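Local coordinates for protein linoleate 11-lipoxygenase (Gaeumannomyces graminis, PDB 5FX8) that oxidises linoleic and alpha-linolenic acids with molecular oxygen, using a catalytic manganese ion, to give 11S- and 13R-hydroperoxy fatty acids, at residues Pro313-Gly316 against Val317-Leu321; Leu467-Val470 against Ala471-Gly475; Ala562-Gly565 against Pro566-Ala570; Ala414-Asp417 against Ser418-Ala422. All blocks are in the same frame, centred on the assembly; numbering follows the deposited sequence.

Contact 1 (Pro313-Gly316 against Val317-Leu321); sequences PVMG and VLNRL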
loop_
_atom_site.group_PDB
_atom_site.type_symbol
_atom_site.label_atom_id
_atom_site.label_comp_id
_atom_site.label_asym_id
_atom_site.label_seq_id
_atom_site.Cartn_x
_atom_site.Cartn_y
_atom_site.Cartn_z
ATOM N N PRO A 313 -24.831 -12.191 -3.326
ATOM C CA PRO A 313 -24.367 -10.943 -2.673
ATOM C C PRO A 313 -23.018 -11.048 -1.973
ATOM O O PRO A 313 -22.255 -10.067 -1.905
ATOM C CB PRO A 313 -25.503 -10.647 -1.682
ATOM C CG PRO A 313 -26.682 -11.311 -2.291
ATOM C CD PRO A 313 -26.193 -12.557 -2.913
ATOM N N VAL A 314 -22.705 -12.218 -1.443
ATOM C CA VAL A 314 -21.416 -12.402 -0.797
ATOM C C VAL A 314 -20.294 -12.430 -1.834
ATOM O O VAL A 314 -19.196 -11.919 -1.589
ATOM C CB VAL A 314 -21.433 -13.668 0.069
ATOM C CG1 VAL A 314 -20.096 -13.900 0.637
ATOM C CG2 VAL A 314 -22.407 -13.503 1.176
ATOM N N MET A 315 -20.562 -12.997 -3.015
ATOM C CA MET A 315 -19.590 -12.979 -4.096
ATOM C C MET A 315 -19.235 -11.564 -4.486
ATOM O O MET A 315 -18.073 -11.272 -4.760
ATOM C CB MET A 315 -20.121 -13.728 -5.318
ATOM C CG MET A 315 -19.074 -13.997 -6.406
ATOM S SD MET A 315 -17.836 -15.158 -5.824
ATOM C CE MET A 315 -16.408 -14.139 -5.574
ATOM N N GLY A 316 -20.225 -10.677 -4.526
ATOM C CA GLY A 316 -19.961 -9.296 -4.888
ATOM C C GLY A 316 -19.136 -8.554 -3.856
ATOM O O GLY A 316 -18.242 -7.783 -4.208
ATOM N N VAL A 317 -19.400 -8.787 -2.570
ATOM C CA VAL A 317 -18.565 -8.139 -1.564
ATOM C C VAL A 317 -17.140 -8.730 -1.556
ATOM O O VAL A 317 -16.148 -8.000 -1.397
ATOM C CB VAL A 317 -19.275 -8.221 -0.206
ATOM C CG1 VAL A 317 -18.397 -7.818 0.940
ATOM C CG2 VAL A 317 -20.454 -7.326 -0.253
ATOM N N LEU A 318 -17.002 -10.043 -1.753
ATOM C CA LEU A 318 -15.663 -10.611 -1.803
ATOM C C LEU A 318 -14.889 -10.090 -3.005
ATOM O O LEU A 318 -13.718 -9.725 -2.880
ATOM C CB LEU A 318 -15.723 -12.131 -1.824
ATOM C CG LEU A 318 -16.044 -12.817 -0.506
ATOM C CD1 LEU A 318 -16.056 -14.272 -0.755
ATOM C CD2 LEU A 318 -15.049 -12.516 0.540
ATOM N N ASN A 319 -15.534 -10.018 -4.170
ATOM C CA ASN A 319 -14.882 -9.407 -5.325
ATOM C C ASN A 319 -14.442 -8.002 -5.021
ATOM O O ASN A 319 -13.344 -7.599 -5.396
ATOM C CB ASN A 319 -15.796 -9.385 -6.536
ATOM C CG ASN A 319 -15.801 -10.661 -7.210
ATOM O OD1 ASN A 319 -14.912 -11.443 -6.956
ATOM N ND2 ASN A 319 -16.804 -10.940 -8.019
ATOM N N ARG A 320 -15.297 -7.228 -4.374
ATOM C CA ARG A 320 -14.897 -5.871 -4.039
ATOM C C ARG A 320 -13.659 -5.857 -3.151
ATOM O O ARG A 320 -12.737 -5.082 -3.387
ATOM C CB ARG A 320 -16.048 -5.139 -3.369
ATOM C CG ARG A 320 -15.629 -3.817 -2.818
ATOM C CD ARG A 320 -15.617 -2.836 -3.915
ATOM N NE ARG A 320 -15.445 -1.474 -3.463
ATOM C CZ ARG A 320 -15.295 -0.442 -4.276
ATOM N NH1 ARG A 320 -15.318 -0.616 -5.581
ATOM N NH2 ARG A 320 -15.161 0.764 -3.783
ATOM N N LEU A 321 -13.616 -6.706 -2.129
ATOM C CA LEU A 321 -12.475 -6.661 -1.219
ATOM C C LEU A 321 -11.199 -7.211 -1.854
ATOM O O LEU A 321 -10.106 -6.851 -1.431
ATOM C CB LEU A 321 -12.776 -7.440 0.062
ATOM C CG LEU A 321 -13.877 -6.990 1.001
ATOM C CD1 LEU A 321 -14.150 -8.138 1.881
ATOM C CD2 LEU A 321 -13.405 -5.851 1.800
#

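Contact 2 (Leu467-Val470 against Ala471-Gly475); sequences LTHV and AWITG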
loop_
_atom_site.group_PDB
_atom_site.type_symbol
_atom_site.label_atom_id
_atom_site.label_comp_id
_atom_site.label_asym_id
_atom_site.label_seq_id
_atom_site.Cartn_x
_atom_site.Cartn_y
_atom_site.Cartn_z
ATOM N N LEU A 467 -16.377 -12.888 6.800
ATOM C CA LEU A 467 -16.402 -11.642 6.043
ATOM C C LEU A 467 -15.692 -10.506 6.781
ATOM O O LEU A 467 -15.012 -9.679 6.157
ATOM C CB LEU A 467 -17.842 -11.271 5.718
ATOM C CG LEU A 467 -18.655 -12.339 4.991
ATOM C CD1 LEU A 467 -20.041 -11.862 4.630
ATOM C CD2 LEU A 467 -17.922 -12.806 3.742
ATOM N N THR A 468 -15.815 -10.462 8.106
ATOM C CA THR A 468 -15.077 -9.477 8.882
ATOM C C THR A 468 -13.576 -9.689 8.769
ATOM O O THR A 468 -12.815 -8.735 8.592
ATOM C CB THR A 468 -15.515 -9.539 10.331
ATOM O OG1 THR A 468 -16.929 -9.477 10.362
ATOM C CG2 THR A 468 -14.995 -8.372 11.079
ATOM N N HIS A 469 -13.136 -10.928 8.866
ATOM C CA HIS A 469 -11.715 -11.186 8.815
ATOM C C HIS A 469 -11.148 -10.886 7.432
ATOM O O HIS A 469 -10.019 -10.402 7.316
ATOM C CB HIS A 469 -11.458 -12.624 9.229
ATOM C CG HIS A 469 -10.022 -12.928 9.425
ATOM N ND1 HIS A 469 -9.240 -12.253 10.328
ATOM C CD2 HIS A 469 -9.212 -13.812 8.809
ATOM C CE1 HIS A 469 -8.007 -12.716 10.269
ATOM N NE2 HIS A 469 -7.965 -13.665 9.355
ATOM N N VAL A 470 -11.913 -11.137 6.369
ATOM C CA VAL A 470 -11.380 -10.796 5.061
ATOM C C VAL A 470 -11.274 -9.288 4.913
ATOM O O VAL A 470 -10.219 -8.765 4.539
ATOM C CB VAL A 470 -12.197 -11.410 3.918
ATOM C CG1 VAL A 470 -11.619 -10.903 2.636
ATOM C CG2 VAL A 470 -12.107 -12.897 3.943
ATOM N N ALA A 471 -12.349 -8.559 5.229
ATOM C CA ALA A 471 -12.253 -7.112 5.110
ATOM C C ALA A 471 -11.134 -6.567 5.989
ATOM O O ALA A 471 -10.468 -5.605 5.614
ATOM C CB ALA A 471 -13.592 -6.449 5.432
ATOM N N TRP A 472 -10.890 -7.198 7.139
ATOM C CA TRP A 472 -9.898 -6.706 8.079
ATOM C C TRP A 472 -8.489 -6.929 7.537
ATOM O O TRP A 472 -7.619 -6.070 7.683
ATOM C CB TRP A 472 -10.099 -7.375 9.455
ATOM C CG TRP A 472 -8.838 -7.438 10.238
ATOM C CD1 TRP A 472 -8.079 -8.542 10.468
ATOM C CD2 TRP A 472 -8.121 -6.333 10.810
ATOM N NE1 TRP A 472 -6.951 -8.201 11.153
ATOM C CE2 TRP A 472 -6.949 -6.849 11.370
ATOM C CE3 TRP A 472 -8.354 -4.961 10.889
ATOM C CZ2 TRP A 472 -6.029 -6.049 12.007
ATOM C CZ3 TRP A 472 -7.433 -4.178 11.519
ATOM C CH2 TRP A 472 -6.288 -4.713 12.060
ATOM N N ILE A 473 -8.266 -8.045 6.853
ATOM C CA ILE A 473 -6.999 -8.251 6.174
ATOM C C ILE A 473 -6.809 -7.228 5.064
ATOM O O ILE A 473 -5.759 -6.585 4.968
ATOM C CB ILE A 473 -6.915 -9.685 5.641
ATOM C CG1 ILE A 473 -6.751 -10.653 6.792
ATOM C CG2 ILE A 473 -5.742 -9.856 4.697
ATOM C CD1 ILE A 473 -7.030 -12.048 6.347
ATOM N N THR A 474 -7.803 -7.043 4.215
ATOM C CA THR A 474 -7.460 -6.202 3.083
ATOM C C THR A 474 -7.459 -4.730 3.436
ATOM O O THR A 474 -6.790 -3.950 2.765
ATOM C CB THR A 474 -8.376 -6.456 1.873
ATOM O OG1 THR A 474 -9.680 -5.918 2.092
ATOM C CG2 THR A 474 -8.471 -7.915 1.608
ATOM N N GLY A 475 -8.144 -4.325 4.488
ATOM C CA GLY A 475 -8.208 -2.899 4.702
ATOM C C GLY A 475 -7.537 -2.481 5.982
ATOM O O GLY A 475 -7.614 -1.321 6.364
#

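Contact 3 (Ala562-Gly565 against Pro566-Ala570); sequences AGNG and PGYAA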
loop_
_atom_site.group_PDB
_atom_site.type_symbol
_atom_site.label_atom_id
_atom_site.label_comp_id
_atom_site.label_asym_id
_atom_site.label_seq_id
_atom_site.Cartn_x
_atom_site.Cartn_y
_atom_site.Cartn_z
ATOM N N ALA A 562 -26.310 -0.525 -5.950
ATOM C CA ALA A 562 -27.445 -0.666 -6.840
ATOM C C ALA A 562 -28.022 -2.075 -6.864
ATOM O O ALA A 562 -29.191 -2.244 -7.223
ATOM C CB ALA A 562 -27.058 -0.255 -8.249
ATOM N N GLY A 563 -27.262 -3.080 -6.482
ATOM C CA GLY A 563 -27.747 -4.417 -6.677
ATOM C C GLY A 563 -27.997 -5.201 -5.417
ATOM O O GLY A 563 -28.386 -6.358 -5.514
ATOM N N ASN A 564 -27.815 -4.604 -4.238
ATOM C CA ASN A 564 -27.874 -5.354 -2.991
ATOM C C ASN A 564 -29.097 -5.111 -2.111
ATOM O O ASN A 564 -29.435 -5.993 -1.320
ATOM C CB ASN A 564 -26.621 -5.093 -2.164
ATOM C CG ASN A 564 -25.560 -6.165 -2.370
ATOM O OD1 ASN A 564 -25.809 -7.350 -2.161
ATOM N ND2 ASN A 564 -24.388 -5.750 -2.823
ATOM N N GLY A 565 -29.783 -3.984 -2.191
ATOM C CA GLY A 565 -30.953 -3.853 -1.354
ATOM C C GLY A 565 -30.781 -2.825 -0.264
ATOM O O GLY A 565 -29.670 -2.513 0.141
ATOM N N PRO A 566 -31.891 -2.283 0.232
ATOM C CA PRO A 566 -31.809 -1.104 1.115
ATOM C C PRO A 566 -30.943 -1.293 2.338
ATOM O O PRO A 566 -30.210 -0.372 2.728
ATOM C CB PRO A 566 -33.274 -0.875 1.506
ATOM C CG PRO A 566 -34.035 -1.459 0.420
ATOM C CD PRO A 566 -33.282 -2.665 -0.031
ATOM N N GLY A 567 -31.035 -2.467 2.962
ATOM C CA GLY A 567 -30.224 -2.753 4.128
ATOM C C GLY A 567 -28.738 -2.649 3.854
ATOM O O GLY A 567 -27.980 -2.188 4.709
ATOM N N TYR A 568 -28.302 -3.050 2.653
ATOM C CA TYR A 568 -26.898 -2.879 2.298
ATOM C C TYR A 568 -26.506 -1.406 2.332
ATOM O O TYR A 568 -25.453 -1.053 2.872
ATOM C CB TYR A 568 -26.596 -3.494 0.927
ATOM C CG TYR A 568 -25.144 -3.391 0.549
ATOM C CD1 TYR A 568 -24.651 -2.225 0.009
ATOM C CD2 TYR A 568 -24.257 -4.446 0.751
ATOM C CE1 TYR A 568 -23.332 -2.091 -0.301
ATOM C CE2 TYR A 568 -22.927 -4.317 0.437
ATOM C CZ TYR A 568 -22.482 -3.130 -0.093
ATOM O OH TYR A 568 -21.188 -2.920 -0.446
ATOM N N ALA A 569 -27.353 -0.524 1.788
ATOM C CA ALA A 569 -26.974 0.881 1.699
ATOM C C ALA A 569 -27.026 1.568 3.057
ATOM O O ALA A 569 -26.238 2.489 3.324
ATOM C CB ALA A 569 -27.853 1.600 0.690
ATOM N N ALA A 570 -27.917 1.117 3.935
ATOM C CA ALA A 570 -27.926 1.653 5.286
ATOM C C ALA A 570 -26.697 1.198 6.059
ATOM O O ALA A 570 -26.112 1.976 6.822
ATOM C CB ALA A 570 -29.210 1.242 6.002
#

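Contact 4 (Ala414-Asp417 against Ser418-Ala422); sequences AFVD and STYGA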
loop_
_atom_site.group_PDB
_atom_site.type_symbol
_atom_site.label_atom_id
_atom_site.label_comp_id
_atom_site.label_asym_id
_atom_site.label_seq_id
_atom_site.Cartn_x
_atom_site.Cartn_y
_atom_site.Cartn_z
ATOM N N ALA A 414 -24.841 -6.221 9.644
ATOM C CA ALA A 414 -26.020 -5.709 8.968
ATOM C C ALA A 414 -26.131 -6.250 7.548
ATOM O O ALA A 414 -27.238 -6.455 7.059
ATOM C CB ALA A 414 -26.026 -4.189 8.980
ATOM N N PHE A 415 -25.011 -6.513 6.882
ATOM C CA PHE A 415 -25.056 -7.039 5.525
ATOM C C PHE A 415 -25.611 -8.454 5.500
ATOM O O PHE A 415 -26.423 -8.787 4.633
ATOM C CB PHE A 415 -23.656 -6.977 4.903
ATOM C CG PHE A 415 -23.507 -7.786 3.655
ATOM C CD1 PHE A 415 -24.208 -7.466 2.518
ATOM C CD2 PHE A 415 -22.662 -8.861 3.618
ATOM C CE1 PHE A 415 -24.088 -8.201 1.389
ATOM C CE2 PHE A 415 -22.520 -9.605 2.459
ATOM C CZ PHE A 415 -23.238 -9.273 1.354
ATOM N N VAL A 416 -25.192 -9.291 6.447
ATOM C CA VAL A 416 -25.672 -10.663 6.511
ATOM C C VAL A 416 -27.136 -10.688 6.902
ATOM O O VAL A 416 -27.935 -11.400 6.286
ATOM C CB VAL A 416 -24.808 -11.499 7.472
ATOM C CG1 VAL A 416 -25.397 -12.877 7.688
ATOM C CG2 VAL A 416 -23.451 -11.651 6.912
ATOM N N ASP A 417 -27.522 -9.880 7.897
ATOM C CA ASP A 417 -28.935 -9.803 8.248
ATOM C C ASP A 417 -29.770 -9.295 7.078
ATOM O O ASP A 417 -30.869 -9.787 6.838
ATOM C CB ASP A 417 -29.145 -8.923 9.477
ATOM C CG ASP A 417 -28.599 -9.537 10.768
ATOM O OD1 ASP A 417 -28.449 -10.779 10.896
ATOM O OD2 ASP A 417 -28.314 -8.734 11.676
ATOM N N SER A 418 -29.259 -8.338 6.317
ATOM C CA SER A 418 -30.024 -7.857 5.173
ATOM C C SER A 418 -30.180 -8.938 4.105
ATOM O O SER A 418 -31.224 -9.034 3.451
ATOM C CB SER A 418 -29.360 -6.607 4.604
ATOM O OG SER A 418 -29.761 -6.358 3.259
ATOM N N THR A 419 -29.162 -9.766 3.915
ATOM C CA THR A 419 -29.229 -10.777 2.867
ATOM C C THR A 419 -30.111 -11.955 3.250
ATOM O O THR A 419 -30.814 -12.505 2.404
ATOM C CB THR A 419 -27.816 -11.247 2.556
ATOM O OG1 THR A 419 -27.091 -10.141 2.057
ATOM C CG2 THR A 419 -27.805 -12.375 1.564
ATOM N N TYR A 420 -30.061 -12.367 4.506
ATOM C CA TYR A 420 -30.723 -13.570 4.962
ATOM C C TYR A 420 -31.960 -13.312 5.806
ATOM O O TYR A 420 -32.689 -14.259 6.103
ATOM C CB TYR A 420 -29.740 -14.420 5.759
ATOM C CG TYR A 420 -28.635 -14.959 4.917
ATOM C CD1 TYR A 420 -28.817 -16.109 4.191
ATOM C CD2 TYR A 420 -27.400 -14.321 4.850
ATOM C CE1 TYR A 420 -27.821 -16.617 3.424
ATOM C CE2 TYR A 420 -26.392 -14.815 4.078
ATOM C CZ TYR A 420 -26.611 -15.972 3.364
ATOM O OH TYR A 420 -25.642 -16.510 2.575
ATOM N N GLY A 421 -32.165 -12.079 6.251
ATOM C CA GLY A 421 -33.401 -11.611 6.834
ATOM C C GLY A 421 -33.859 -12.165 8.159
ATOM O O GLY A 421 -34.958 -12.722 8.217
ATOM N N ALA A 422 -33.083 -12.015 9.231
ATOM C CA ALA A 422 -33.620 -12.358 10.554
ATOM C C ALA A 422 -32.740 -11.799 11.661
ATOM O O ALA A 422 -32.290 -10.655 11.576
ATOM C CB ALA A 422 -33.790 -13.875 10.742
#

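Contact 1 (Pro313-Gly316 against Val317-Leu321)
Met315 and Asn319, one helical turn apart, make the closest side-chain contact: methyl CE of Met315 lies 3.4 Å from OD1 of Asn319, and the two side chains meet at a slant. Met315 sets out with CG trans to its backbone N (chi1 -169°), then bends at chi2 and chi3, which brings CE of Met315 to 4.3 Å from CB of Leu318. Asn319 takes the other course: CG is tucked beside its backbone N, and the amide leans back over the preceding turn, with CG of Asn319 3.4 Å from Met315 O. Its OD1, the atom facing the methyl, is hydrogen-bonded to NE2 of His301, which limits rotation of the amide. On the next flank Val314 and Leu318 meet loosely through CG1 and CD1 at 4.3 Å, while CB of Leu318 rests 3.5 Å from Val314 O. Val317 turns CG2 back to within 3.7 Å of Pro313 O. Four regular i to i+4 backbone bonds join the halves, among them Asn319 N to Met315 O at 2.9 Å and Arg320 N to Gly316 O at 3.0 Å. The guanidinium of Arg320 runs away from this turn to the carbonyls of Asp553 and Ala554. Helix 313-321 packs through Val314, Val317 and Pro313 on Phe415 of helix 396-420, through Val314 and Leu321 on helix 460-481, and through Met315 and Leu318 on helix 268-305.

Contact 2 (Leu467-Val470 against Ala471-Gly475)
Ile473 reaches back over the imidazole of His469, four residues earlier in helix 460-481. CB of Ile473 sits 3.6 Å from both His469 O and Val470 O. CG1, directed away from the carbonyl carbon of Ile473 (chi1 -71°), comes to 3.3 Å from His469 O and already hangs above the rim of the ring. The tip completes the reach: CD1 of Ile473 lies over one imidazole face as a CH-pi contact, 3.9 Å from the centroid of the His469 ring and 3.5 Å from its NE2. His469 ND1 lies near the plane of the Trp472 indole, 3.9 Å from CD1 of Trp472, the two rings inclined at 36°. Phe369 and Tyr373 add edge-to-face contacts to the same imidazole. Regular backbone bonds hold the turn, such as Ile473 N to His469 O at 3.0 Å, and Thr474 OG1 is hydrogen-bonded to Phe614 O in the C-terminal tail, which ends at the metal ligand Val618. The helix widens into a pi-type turn at 473-475, just before His478, which with Asn482, His290, His294 and Val618 binds the manganese; such a widened metal-bearing helix is characteristic of the lipoxygenase catalytic core.

Contact 3 (Ala562-Gly565 against Pro566-Ala570)
Asn564 lays its side chain against one face of the Tyr568 ring, and the packing between them is both apolar and amide-on-ring. The apolar part lies at the base, where CB of Asn564 is 3.5 Å from CB and equally 3.5 Å from CG of Tyr568. Further out the amide runs almost parallel to the ring, the planes 15° apart, with ND2 3.8 Å above the ring plane and displaced toward the rim on the CD2-CE2 side. With CG of Tyr568 extended away from its backbone N (chi1 -178°), the ring comes alongside Asn564 in the linker. The ND2 group is held there by a hydrogen bond to Leu560 O. The site is a short helix-to-helix junction: helix 558-563 ends, Gly565 takes a positive phi (111°) suited to glycine, and the same residue is the N-cap of helix 566-587, followed by Pro566, a residue well suited to the first turn because it needs no N-H partner. Two weak backbone bonds open the new helix: Gly565 O receives Tyr568 N at 2.9 Å with a bent geometry and Ala569 N at a long 3.5 Å. Polar and aromatic partners lie beyond the junction: the hydroxyl of Tyr568 is hydrogen-bonded to Phe555 O, and its ring meets that of Phe411 edge-to-face.

Contact 4 (Ala414-Asp417 against Ser418-Ala422)
Thr419 and Phe415 are joined by two hydrogen bonds to one acceptor: Phe415 O receives both the backbone N and OG1 of Thr419, each at 3.0 Å, from opposite faces of the carbonyl plane. The rotamer that sets OG1 beside its own backbone N (chi1 -63°) allows this double grip, and it also puts the hydroxyl of Thr419 over one face of the Phe415 ring, 3.6 Å from CE1. Further i to i+4 backbone bonds follow, ending with Gly421 N to Asp417 O at 2.7 Å. Gly421 then leaves helical geometry with positive phi, and helix 396-420 ends. Apolar packing is carried by Val416 and Tyr420, whose CG1 and CD2 lie 3.8 Å apart; the edge of the tyrosine ring also meets Val416 O, in the ring plane, with CD2 at 3.3 Å. Of the polar ends, Asp417 OD1 forms a salt bridge with Arg460 NH1 at the start of helix 460-481, and Tyr420 OH is hydrogen-bonded to Asp433 OD2. The C-terminal end of helix 396-420 packs on helix 313-321 through Phe415 and Thr419 and on helix 460-481 through Val416 and Tyr420, with helix 428-431 also touching Tyr420.

In the fold
From the N terminus the order is contact 1 (313-321), contact 4 (414-422), contact 2 (467-475) and contact 3 (562-570). Each closes only a turn of its own helix or, in contact 3, a helix junction; they run in series, and none nests in or crosses another. In space they gather on one side of the chain's centre. Contact 1 touches all three others: Leu321 packs on Val470 and Ala471 of contact 2, and Pro313 on both Asn564 of contact 3 and Thr419 of contact 4. Phe415 also meets Leu467 and Tyr568. Contacts 2 and 3 do not touch, so helices 313-321 and 396-420 bridge the metal-bearing helix 460-481 and the peripheral helix 566-587.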